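Local coordinates for protein putative branched-chain-amino-acid aminotransferase (Thermotoga maritima MSB8, PDB 3CSW) that probably transfers amino groups between leucine, isoleucine or valine and 2-oxoglutarate, using pyridoxal 5'-phosphate as cofactor, at residues A[62-65]-A[66-70]; A[77-80]-A[81-84]; A[201-204]-A[205-209]; A[32-35]-A[36-39]. All blocks are in the same frame, centred on the assembly; numbering follows the deposited sequence.

Contact 1: A[62-65]-A[66-70]; sequences RLKR and SADFF. With PLP (pyridoxal-5'-phosphate), chain E.
Ser66 N, Ala67 N and Asp68 N bond back to Arg62 O, Leu63 O and Lys64 O, three consecutive i to i+4 steps that close helix 56-68; the Ser66 N to Arg62 O bond is 2.9 Å and fairly straight (163°). The ladder then frays: Arg65 O receives Asp68 N and Phe69 N, both weakly. One water ties the side chains to this backbone. It accepts from Arg65 NE at 2.9 Å, lying in the guanidinium plane at its edge, and donates to Ser66 OG at 2.8 Å and to Arg62 O at 3.1 Å. The other end of Arg65 makes a salt bridge with Asp201. In this class-IV aminotransferase the helix also contributes an arginine to the cofactor's phosphate site. In one of its two modelled conformers, Arg62 NH2 donates to PLP O1P at 2.9 Å and Arg62 NH1 adds a weak bond to the same oxygen, at the guanidinium edge; Arg62 NE makes a salt bridge with Glu44, which would restrain the turn of the group. On the exposed side, Lys64, with CG anti to the backbone N (chi1 -175°), bends at its last torsion, bringing NZ within 3.4 Å of Asp68 OD2 in a weak salt bridge.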
loop_
_atom_site.group_PDB
_atom_site.type_symbol
_atom_site.label_atom_id
_atom_site.label_comp_id
_atom_site.label_asym_id
_atom_site.label_seq_id
_atom_site.Cartn_x
_atom_site.Cartn_y
_atom_site.Cartn_z
ATOM N N ARG A 62 15.603 -4.255 25.031
ATOM C CA ARG A 62 15.284 -4.382 23.599
ATOM C C ARG A 62 15.360 -5.841 23.193
ATOM O O ARG A 62 14.554 -6.311 22.394
ATOM C CB ARG A 62 16.248 -3.598 22.693
ATOM C CG ARG A 62 15.721 -2.296 22.093
ATOM C CD ARG A 62 16.116 -2.175 20.603
ATOM N NE ARG A 62 17.564 -2.236 20.386
ATOM C CZ ARG A 62 18.277 -1.378 19.658
ATOM N NH1 ARG A 62 17.708 -0.363 19.032
ATOM N NH2 ARG A 62 19.581 -1.553 19.545
ATOM N N LEU A 63 16.358 -6.545 23.732
ATOM C CA LEU A 63 16.531 -7.974 23.464
ATOM C C LEU A 63 15.286 -8.709 23.963
ATOM O O LEU A 63 14.700 -9.509 23.236
ATOM C CB LEU A 63 17.811 -8.518 24.123
ATOM C CG LEU A 63 18.288 -9.943 23.773
ATOM C CD1 LEU A 63 18.722 -10.101 22.295
ATOM C CD2 LEU A 63 19.441 -10.363 24.677
ATOM N N LYS A 64 14.869 -8.422 25.193
ATOM C CA LYS A 64 13.661 -9.039 25.751
ATOM C C LYS A 64 12.419 -8.772 24.873
ATOM O O LYS A 64 11.617 -9.666 24.601
ATOM C CB LYS A 64 13.428 -8.547 27.179
ATOM C CG LYS A 64 12.265 -9.243 27.856
ATOM C CD LYS A 64 12.126 -8.907 29.358
ATOM C CE LYS A 64 11.127 -9.879 30.034
ATOM N NZ LYS A 64 9.997 -10.311 29.108
ATOM N N ARG A 65 12.284 -7.539 24.420
ATOM C CA ARG A 65 11.186 -7.152 23.556
ATOM C C ARG A 65 11.201 -7.902 22.217
ATOM O O ARG A 65 10.146 -8.326 21.751
ATOM C CB ARG A 65 11.197 -5.633 23.324
ATOM C CG ARG A 65 10.060 -5.145 22.465
ATOM C CD ARG A 65 10.180 -3.671 22.191
ATOM N NE ARG A 65 11.305 -3.402 21.302
ATOM C CZ ARG A 65 11.759 -2.193 21.002
ATOM N NH1 ARG A 65 11.180 -1.113 21.510
ATOM N NH2 ARG A 65 12.802 -2.071 20.193
ATOM N N SER A 66 12.375 -8.054 21.596
ATOM C CA SER A 66 12.506 -8.855 20.378
ATOM C C SER A 66 12.150 -10.315 20.668
ATOM O O SER A 66 11.507 -10.975 19.840
ATOM C CB SER A 66 13.913 -8.776 19.783
ATOM O OG SER A 66 14.144 -7.551 19.088
ATOM N N ALA A 67 12.563 -10.810 21.836
ATOM C CA ALA A 67 12.285 -12.180 22.245
ATOM C C ALA A 67 10.790 -12.398 22.463
ATOM O O ALA A 67 10.286 -13.490 22.200
ATOM C CB ALA A 67 13.074 -12.544 23.511
ATOM N N ASP A 68 10.086 -11.366 22.928
ATOM C CA ASP A 68 8.641 -11.461 23.194
ATOM C C ASP A 68 7.789 -11.585 21.940
ATOM O O ASP A 68 6.734 -12.215 21.988
ATOM C CB ASP A 68 8.157 -10.287 24.044
ATOM C CG ASP A 68 8.631 -10.383 25.493
ATOM O OD1 ASP A 68 8.972 -11.502 25.950
ATOM O OD2 ASP A 68 8.669 -9.332 26.172
ATOM N N PHE A 69 8.235 -11.024 20.814
ATOM C CA PHE A 69 7.544 -11.293 19.546
ATOM C C PHE A 69 7.502 -12.830 19.249
ATOM O O PHE A 69 6.966 -13.225 18.210
ATOM C CB PHE A 69 8.151 -10.521 18.355
ATOM C CG PHE A 69 8.020 -8.998 18.452
ATOM C CD1 PHE A 69 6.767 -8.384 18.557
ATOM C CD2 PHE A 69 9.155 -8.173 18.403
ATOM C CE1 PHE A 69 6.653 -6.955 18.637
ATOM C CE2 PHE A 69 9.057 -6.758 18.490
ATOM C CZ PHE A 69 7.808 -6.148 18.601
ATOM N N PHE A 70 8.052 -13.676 20.143
ATOM C CA PHE A 70 8.026 -15.154 20.007
ATOM C C PHE A 70 7.616 -15.917 21.271
ATOM O O PHE A 70 7.716 -17.151 21.302
ATOM C CB PHE A 70 9.414 -15.682 19.647
ATOM C CG PHE A 70 9.945 -15.159 18.365
ATOM C CD1 PHE A 70 10.546 -13.915 18.312
ATOM C CD2 PHE A 70 9.863 -15.916 17.209
ATOM C CE1 PHE A 70 11.039 -13.427 17.129
ATOM C CE2 PHE A 70 10.364 -15.432 16.013
ATOM C CZ PHE A 70 10.950 -14.187 15.973
HETATM N N1 PLP E . 18.437 0.677 12.294
HETATM C C2 PLP E . 18.701 -0.667 12.055
HETATM C C2A PLP E . 17.955 -1.336 10.942
HETATM C C3 PLP E . 19.649 -1.352 12.847
HETATM O O3 PLP E . 19.989 -2.656 12.575
HETATM C C4 PLP E . 20.322 -0.660 13.884
HETATM C C4A PLP E . 21.382 -1.347 14.700
HETATM O O4A PLP E . 22.546 -1.431 14.266
HETATM C C5 PLP E . 20.042 0.699 14.101
HETATM C C6 PLP E . 19.093 1.348 13.308
HETATM C C5A PLP E . 20.884 1.540 15.033
HETATM O O4P PLP E . 20.450 1.374 16.375
HETATM P P PLP E . 21.436 1.611 17.653
HETATM O O1P PLP E . 20.770 1.059 18.930
HETATM O O2P PLP E . 21.689 3.082 17.818
HETATM O O3P PLP E . 22.721 0.866 17.321
HETATM O O HOH W 1 13.325 -5.027 19.896
#

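Contact 2: A[77-80]-A[81-84]; sequences SFDE and FTKV
Thr82 lays its methyl over one face of the Phe78 ring, one turn back along helix 78-89: CG2 stands 3.5 Å from the ring centroid, 22° off the normal, a CH-pi contact displaced toward the ring's rim. Phe78 reaches this place because its CG is anti to the backbone N (chi1 177°), while Thr82 carries OG1 between its backbone N and carbonyl carbon (chi1 68°) and so turns the methyl to the ring. The hydroxyl then donates to Asp79 O at 2.8 Å, from above the carbonyl plane and on the same face as Lys83 N, so one oxygen serves two donors. Phe81 CD2 comes within 4.0 Å of Phe78 CD1. An alanine in place of Phe78 would leave the Thr82 methyl without its ring face and is likely to open a gap beside Phe81. At the start of the helix Ser77 and Glu80 form a capping box: Glu80 N donates to Ser77 OG at 3.0 Å, and Ser77 N returns a nearly straight bond to Glu80 OE1 at 3.1 Å. Both rings lie against the preceding helix 56-68, where Phe78 meets Tyr57 edge-to-face and Phe81 packs against the ring of Tyr60.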
loop_
_atom_site.group_PDB
_atom_site.type_symbol
_atom_site.label_atom_id
_atom_site.label_comp_id
_atom_site.label_asym_id
_atom_site.label_seq_id
_atom_site.Cartn_x
_atom_site.Cartn_y
_atom_site.Cartn_z
ATOM N N SER A 77 19.519 -13.366 33.162
ATOM C CA SER A 77 19.068 -12.226 33.951
ATOM C C SER A 77 19.895 -11.018 33.505
ATOM O O SER A 77 20.925 -11.166 32.830
ATOM C CB SER A 77 19.235 -12.488 35.447
ATOM O OG SER A 77 20.607 -12.519 35.816
ATOM N N PHE A 78 19.440 -9.819 33.850
ATOM C CA PHE A 78 20.215 -8.634 33.535
ATOM C C PHE A 78 21.553 -8.695 34.252
ATOM O O PHE A 78 22.604 -8.343 33.701
ATOM C CB PHE A 78 19.488 -7.371 33.951
ATOM C CG PHE A 78 20.290 -6.133 33.708
ATOM C CD1 PHE A 78 20.831 -5.882 32.444
ATOM C CD2 PHE A 78 20.539 -5.238 34.730
ATOM C CE1 PHE A 78 21.595 -4.777 32.214
ATOM C CE2 PHE A 78 21.296 -4.097 34.501
ATOM C CZ PHE A 78 21.822 -3.863 33.255
ATOM N N ASP A 79 21.500 -9.154 35.492
ATOM C CA ASP A 79 22.673 -9.261 36.343
ATOM C C ASP A 79 23.721 -10.185 35.716
ATOM O O ASP A 79 24.911 -9.862 35.712
ATOM C CB ASP A 79 22.237 -9.771 37.717
ATOM C CG ASP A 79 23.351 -9.738 38.740
ATOM O OD1 ASP A 79 24.069 -8.708 38.829
ATOM O OD2 ASP A 79 23.488 -10.746 39.468
ATOM N N GLU A 80 23.278 -11.319 35.174
ATOM C CA GLU A 80 24.182 -12.266 34.505
ATOM C C GLU A 80 24.705 -11.727 33.172
ATOM O O GLU A 80 25.876 -11.918 32.831
ATOM C CB GLU A 80 23.467 -13.594 34.276
ATOM C CG GLU A 80 23.175 -14.345 35.573
ATOM C CD GLU A 80 22.165 -15.483 35.408
ATOM O OE1 GLU A 80 21.421 -15.506 34.394
ATOM O OE2 GLU A 80 22.114 -16.353 36.317
ATOM N N PHE A 81 23.807 -11.082 32.427
ATOM C CA PHE A 81 24.111 -10.393 31.161
ATOM C C PHE A 81 25.275 -9.428 31.404
ATOM O O PHE A 81 26.298 -9.508 30.716
ATOM C CB PHE A 81 22.840 -9.663 30.702
ATOM C CG PHE A 81 22.958 -8.884 29.404
ATOM C CD1 PHE A 81 23.058 -9.535 28.189
ATOM C CD2 PHE A 81 22.859 -7.490 29.402
ATOM C CE1 PHE A 81 23.117 -8.819 26.998
ATOM C CE2 PHE A 81 22.914 -6.774 28.223
ATOM C CZ PHE A 81 23.038 -7.431 27.020
ATOM N N THR A 82 25.138 -8.563 32.410
ATOM C CA THR A 82 26.178 -7.585 32.710
ATOM C C THR A 82 27.474 -8.278 33.136
ATOM O O THR A 82 28.572 -7.809 32.827
ATOM C CB THR A 82 25.756 -6.569 33.807
ATOM O OG1 THR A 82 25.619 -7.219 35.080
ATOM C CG2 THR A 82 24.460 -5.920 33.450
ATOM N N LYS A 83 27.350 -9.409 33.828
ATOM C CA LYS A 83 28.529 -10.133 34.297
ATOM C C LYS A 83 29.362 -10.669 33.140
ATOM O O LYS A 83 30.584 -10.507 33.138
ATOM C CB LYS A 83 28.139 -11.257 35.270
ATOM C CG LYS A 83 27.737 -10.737 36.661
ATOM C CD LYS A 83 27.388 -11.875 37.662
ATOM C CE LYS A 83 27.014 -11.303 39.058
ATOM N NZ LYS A 83 27.149 -12.279 40.186
ATOM N N VAL A 84 28.708 -11.299 32.156
ATOM C CA VAL A 84 29.413 -11.802 30.969
ATOM C C VAL A 84 29.970 -10.642 30.126
ATOM O O VAL A 84 31.090 -10.718 29.615
ATOM C CB VAL A 84 28.507 -12.703 30.075
ATOM C CG1 VAL A 84 29.279 -13.187 28.845
ATOM C CG2 VAL A 84 27.963 -13.911 30.876
HETATM O O HOH W 2 23.688 -5.804 37.275
#

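Contact 3: A[201-204]-A[205-209]; sequences DGIT and RENVI. With PLP (pyridoxal-5'-phosphate), chain E.
Ile203 and Thr204, whose carbonyls accept from Asn207 and Val208 one turn on, also turn their amides to the cofactor phosphate. Ile203 N donates to PLP O1P at 2.9 Å, and PLP O2P takes two bonds from Thr204, from the backbone N at 3.0 Å and from OG1 at 2.7 Å. Thr204 can use both groups because its OG1 lies beside its own backbone N, anti to the carbonyl carbon. This is the phosphate-binding helix N-terminus familiar from many phosphate-binding proteins: the partial positive charge of the helix start would favour the phosphate's negative charge. Gly202, the N-cap residue, brings its CA to 3.5 Å from PLP O4P, and a side chain there would probably collide with that oxygen.

The same residues are tied to the next turn. Gly202 O accepts from Glu206 N and also from a water at 2.6 Å, which in turn accepts from Arg205 NH1. Ile203 O is shared by Asn207 N, at 3.2 Å, and Asn207 ND2, whose bond is weak; Asn207 OD1 is bonded to Asn281 ND2. The side chains of Ile203 and Asn207 run alongside each other, with ND2 3.8 Å from Ile203 CG2. Thr204 O receives Val208 N at 2.9 Å. The extended Arg205 reaches Glu221 and Pro193 O with NH2, while Ile209 CD1 lies over one face of its guanidinium. The helix is the crossover of the beta-alpha-beta unit between strands 189-193 and 219-222; Val208 packs on Phe183 of strand 181-186 and Phe236 of strand 234-239, and helix 262-276 meets Thr204 and Asn207 through Phe271.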
loop_
_atom_site.group_PDB
_atom_site.type_symbol
_atom_site.label_atom_id
_atom_site.label_comp_id
_atom_site.label_asym_id
_atom_site.label_seq_id
_atom_site.Cartn_x
_atom_site.Cartn_y
_atom_site.Cartn_z
ATOM N N ASP A 201 13.905 1.791 17.124
ATOM C CA ASP A 201 14.191 2.853 18.106
ATOM C C ASP A 201 15.634 2.711 18.594
ATOM O O ASP A 201 15.903 2.176 19.667
ATOM C CB ASP A 201 13.201 2.824 19.298
ATOM C CG ASP A 201 13.052 1.425 19.923
ATOM O OD1 ASP A 201 13.242 0.402 19.210
ATOM O OD2 ASP A 201 12.736 1.346 21.128
ATOM N N GLY A 202 16.562 3.156 17.763
ATOM C CA GLY A 202 17.962 3.063 18.091
ATOM C C GLY A 202 18.317 3.788 19.379
ATOM O O GLY A 202 17.779 4.871 19.676
ATOM N N ILE A 203 19.209 3.170 20.136
ATOM C CA ILE A 203 19.729 3.728 21.389
ATOM C C ILE A 203 20.628 4.966 21.164
ATOM O O ILE A 203 20.621 5.878 21.993
ATOM C CB ILE A 203 20.457 2.635 22.215
ATOM C CG1 ILE A 203 19.405 1.604 22.660
ATOM C CG2 ILE A 203 21.288 3.271 23.386
ATOM C CD1 ILE A 203 19.936 0.356 23.276
ATOM N N THR A 204 21.376 5.009 20.056
ATOM C CA THR A 204 22.167 6.215 19.698
ATOM C C THR A 204 21.241 7.371 19.326
ATOM O O THR A 204 21.428 8.501 19.754
ATOM C CB THR A 204 23.151 5.964 18.520
ATOM O OG1 THR A 204 23.755 4.678 18.658
ATOM C CG2 THR A 204 24.252 7.056 18.453
ATOM N N ARG A 205 20.244 7.067 18.502
ATOM C CA ARG A 205 19.186 8.018 18.152
ATOM C C ARG A 205 18.558 8.682 19.388
ATOM O O ARG A 205 18.433 9.881 19.456
ATOM C CB ARG A 205 18.126 7.267 17.334
ATOM C CG ARG A 205 16.822 8.010 17.047
ATOM C CD ARG A 205 15.761 7.062 16.555
ATOM N NE ARG A 205 14.569 7.787 16.151
ATOM C CZ ARG A 205 13.593 8.146 16.983
ATOM N NH1 ARG A 205 13.651 7.835 18.276
ATOM N NH2 ARG A 205 12.550 8.804 16.509
ATOM N N GLU A 206 18.126 7.878 20.338
ATOM C CA GLU A 206 17.507 8.331 21.560
ATOM C C GLU A 206 18.415 9.314 22.297
ATOM O O GLU A 206 17.963 10.388 22.687
ATOM C CB GLU A 206 17.215 7.086 22.408
ATOM C CG GLU A 206 16.675 7.233 23.818
ATOM C CD GLU A 206 16.845 5.879 24.576
ATOM O OE1 GLU A 206 16.189 4.859 24.218
ATOM O OE2 GLU A 206 17.697 5.825 25.481
ATOM N N ASN A 207 19.686 8.940 22.469
ATOM C CA ASN A 207 20.690 9.783 23.123
ATOM C C ASN A 207 20.954 11.094 22.413
ATOM O O ASN A 207 21.142 12.129 23.071
ATOM C CB ASN A 207 22.002 9.022 23.305
ATOM C CG ASN A 207 21.995 8.145 24.548
ATOM O OD1 ASN A 207 21.899 8.641 25.672
ATOM N ND2 ASN A 207 22.136 6.850 24.354
ATOM N N VAL A 208 20.958 11.055 21.075
ATOM C CA VAL A 208 21.173 12.257 20.265
ATOM C C VAL A 208 19.993 13.222 20.409
ATOM O O VAL A 208 20.211 14.418 20.484
ATOM C CB VAL A 208 21.455 11.901 18.782
ATOM C CG1 VAL A 208 21.424 13.145 17.874
ATOM C CG2 VAL A 208 22.817 11.165 18.686
ATOM N N ILE A 209 18.766 12.702 20.468
ATOM C CA ILE A 209 17.563 13.536 20.682
ATOM C C ILE A 209 17.654 14.268 22.030
ATOM O O ILE A 209 17.408 15.496 22.121
ATOM C CB ILE A 209 16.247 12.700 20.560
ATOM C CG1 ILE A 209 16.040 12.270 19.104
ATOM C CG2 ILE A 209 15.008 13.500 21.036
ATOM C CD1 ILE A 209 14.964 11.223 18.888
HETATM N N1 PLP E . 18.437 0.677 12.294
HETATM C C2 PLP E . 18.701 -0.667 12.055
HETATM C C2A PLP E . 17.955 -1.336 10.942
HETATM C C3 PLP E . 19.649 -1.352 12.847
HETATM O O3 PLP E . 19.989 -2.656 12.575
HETATM C C4 PLP E . 20.322 -0.660 13.884
HETATM C C4A PLP E . 21.382 -1.347 14.700
HETATM O O4A PLP E . 22.546 -1.431 14.266
HETATM C C5 PLP E . 20.042 0.699 14.101
HETATM C C6 PLP E . 19.093 1.348 13.308
HETATM C C5A PLP E . 20.884 1.540 15.033
HETATM O O4P PLP E . 20.450 1.374 16.375
HETATM P P PLP E . 21.436 1.611 17.653
HETATM O O1P PLP E . 20.770 1.059 18.930
HETATM O O2P PLP E . 21.689 3.082 17.818
HETATM O O3P PLP E . 22.721 0.866 17.321
HETATM O O HOH W 3 15.266 5.579 19.631
#

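Contact 4: A[32-35]-A[36-39]; sequences SLFE and KSLQ
Ser37 folding back onto Phe34 and Leu33 marks a contact within the short helix 31-37, close to where it runs into the segment leading to strand 42-49, and against the second subunit of the assembly. The alpha-helical pattern holds for Lys36 N to Ser32 O (3.1 Å) and Ser37 N to Leu33 O (2.9 Å). Leu38 N makes its better bond to Glu35 O, three residues back, at 3.3 Å, approaching from above that carbonyl plane, and keeps only a weak one to Phe34 O.

Phe34 O gains a second donor of another kind. Ser37 OG sits between its own backbone N and carbonyl carbon (chi1 72°), a torsion that swings the hydroxyl back along the helix to donate to Phe34 O at 2.7 Å, from a direction well bent from the C=O bond (115°). Replacing Ser37 by an alanine would remove this donor and would probably leave Phe34 O relying more on the weak bond from Leu38 N, in a buried part of the subunit interface. There Ser37 packs on Leu38 of the second subunit, and Phe34 on Ser37 of that subunit. Within the chain, Leu38 CD2 approaches Phe34 CE1 at 4.3 Å.

Glu35, extended beyond CG, sends OE2 across to Lys99 and Tyr101 of the second subunit, a salt bridge and a hydrogen bond on one oxygen. Lys36, by contrast, bends at its second torsion (chi2 66°), so that NZ donates to Gln39 OE1 at 3.1 Å, from above the plane of the amide.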
loop_
_atom_site.group_PDB
_atom_site.type_symbol
_atom_site.label_atom_id
_atom_site.label_comp_id
_atom_site.label_asym_id
_atom_site.label_seq_id
_atom_site.Cartn_x
_atom_site.Cartn_y
_atom_site.Cartn_z
ATOM N N SER A 32 20.408 -29.835 15.620
ATOM C CA SER A 32 19.033 -29.345 15.619
ATOM C C SER A 32 18.977 -27.845 15.925
ATOM O O SER A 32 18.139 -27.149 15.373
ATOM C CB SER A 32 18.173 -30.125 16.611
ATOM O OG SER A 32 18.714 -30.022 17.911
ATOM N N LEU A 33 19.864 -27.365 16.798
ATOM C CA LEU A 33 19.970 -25.938 17.078
ATOM C C LEU A 33 20.467 -25.172 15.839
ATOM O O LEU A 33 19.960 -24.099 15.524
ATOM C CB LEU A 33 20.871 -25.664 18.295
ATOM C CG LEU A 33 20.978 -24.193 18.746
ATOM C CD1 LEU A 33 21.124 -24.082 20.246
ATOM C CD2 LEU A 33 22.133 -23.469 18.070
ATOM N N PHE A 34 21.445 -25.726 15.139
ATOM C CA PHE A 34 21.944 -25.108 13.920
ATOM C C PHE A 34 20.861 -25.030 12.841
ATOM O O PHE A 34 20.704 -23.989 12.198
ATOM C CB PHE A 34 23.170 -25.859 13.384
ATOM C CG PHE A 34 23.666 -25.358 12.044
ATOM C CD1 PHE A 34 24.180 -24.083 11.911
ATOM C CD2 PHE A 34 23.635 -26.170 10.926
ATOM C CE1 PHE A 34 24.639 -23.629 10.686
ATOM C CE2 PHE A 34 24.089 -25.721 9.708
ATOM C CZ PHE A 34 24.595 -24.448 9.586
ATOM N N GLU A 35 20.134 -26.124 12.620
ATOM C CA GLU A 35 19.102 -26.127 11.584
ATOM C C GLU A 35 18.030 -25.080 11.921
ATOM O O GLU A 35 17.612 -24.314 11.066
ATOM C CB GLU A 35 18.499 -27.521 11.391
ATOM C CG GLU A 35 17.591 -27.618 10.166
ATOM C CD GLU A 35 16.930 -28.974 9.984
ATOM O OE1 GLU A 35 16.979 -29.808 10.918
ATOM O OE2 GLU A 35 16.355 -29.201 8.889
ATOM N N LYS A 36 17.632 -25.034 13.183
ATOM C CA LYS A 36 16.633 -24.094 13.662
ATOM C C LYS A 36 17.087 -22.627 13.619
ATOM O O LYS A 36 16.278 -21.729 13.384
ATOM C CB LYS A 36 16.240 -24.477 15.095
ATOM C CG LYS A 36 15.129 -23.633 15.717
ATOM C CD LYS A 36 13.804 -23.825 15.000
ATOM C CE LYS A 36 12.718 -22.897 15.542
ATOM N NZ LYS A 36 11.425 -23.101 14.804
ATOM N N SER A 37 18.376 -22.396 13.840
ATOM C CA SER A 37 18.959 -21.060 13.823
ATOM C C SER A 37 18.966 -20.431 12.427
ATOM O O SER A 37 19.188 -19.239 12.296
ATOM C CB SER A 37 20.391 -21.084 14.409
ATOM O OG SER A 37 21.328 -21.711 13.523
ATOM N N LEU A 38 18.748 -21.241 11.395
ATOM C CA LEU A 38 18.635 -20.769 10.013
ATOM C C LEU A 38 17.381 -19.920 9.833
ATOM O O LEU A 38 17.302 -19.133 8.908
ATOM C CB LEU A 38 18.646 -21.942 9.020
ATOM C CG LEU A 38 19.899 -22.835 8.994
ATOM C CD1 LEU A 38 19.780 -23.911 7.898
ATOM C CD2 LEU A 38 21.170 -22.027 8.806
ATOM N N GLN A 39 16.417 -20.078 10.738
ATOM C CA GLN A 39 15.231 -19.223 10.797
ATOM C C GLN A 39 15.501 -17.848 11.417
ATOM O O GLN A 39 14.622 -16.981 11.393
ATOM C CB GLN A 39 14.102 -19.920 11.572
ATOM C CG GLN A 39 13.695 -21.242 10.924
ATOM C CD GLN A 39 12.479 -21.912 11.560
ATOM O OE1 GLN A 39 12.551 -23.067 11.946
ATOM N NE2 GLN A 39 11.356 -21.196 11.641
#

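Along the chain the order is contact 4, contact 1, contact 2, contact 3, on helices 31-37, 56-68, 78-89 and 203-214. Contacts 1 and 3 meet at the cofactor: their centres lie about 19 Å apart, yet they touch, with Arg65 NH2 2.7 Å from Asp201 OD1 in a salt bridge, and both bind PLP through its phosphate. Two helices far apart in sequence thus meet at one cofactor. Contact 2, about 17 Å from contact 1 between centres, is on the next helix and does not touch it. Contact 4, its centre about 32 Å from that of contact 3, lies away from the cofactor; like contact 1, it touches the second subunit.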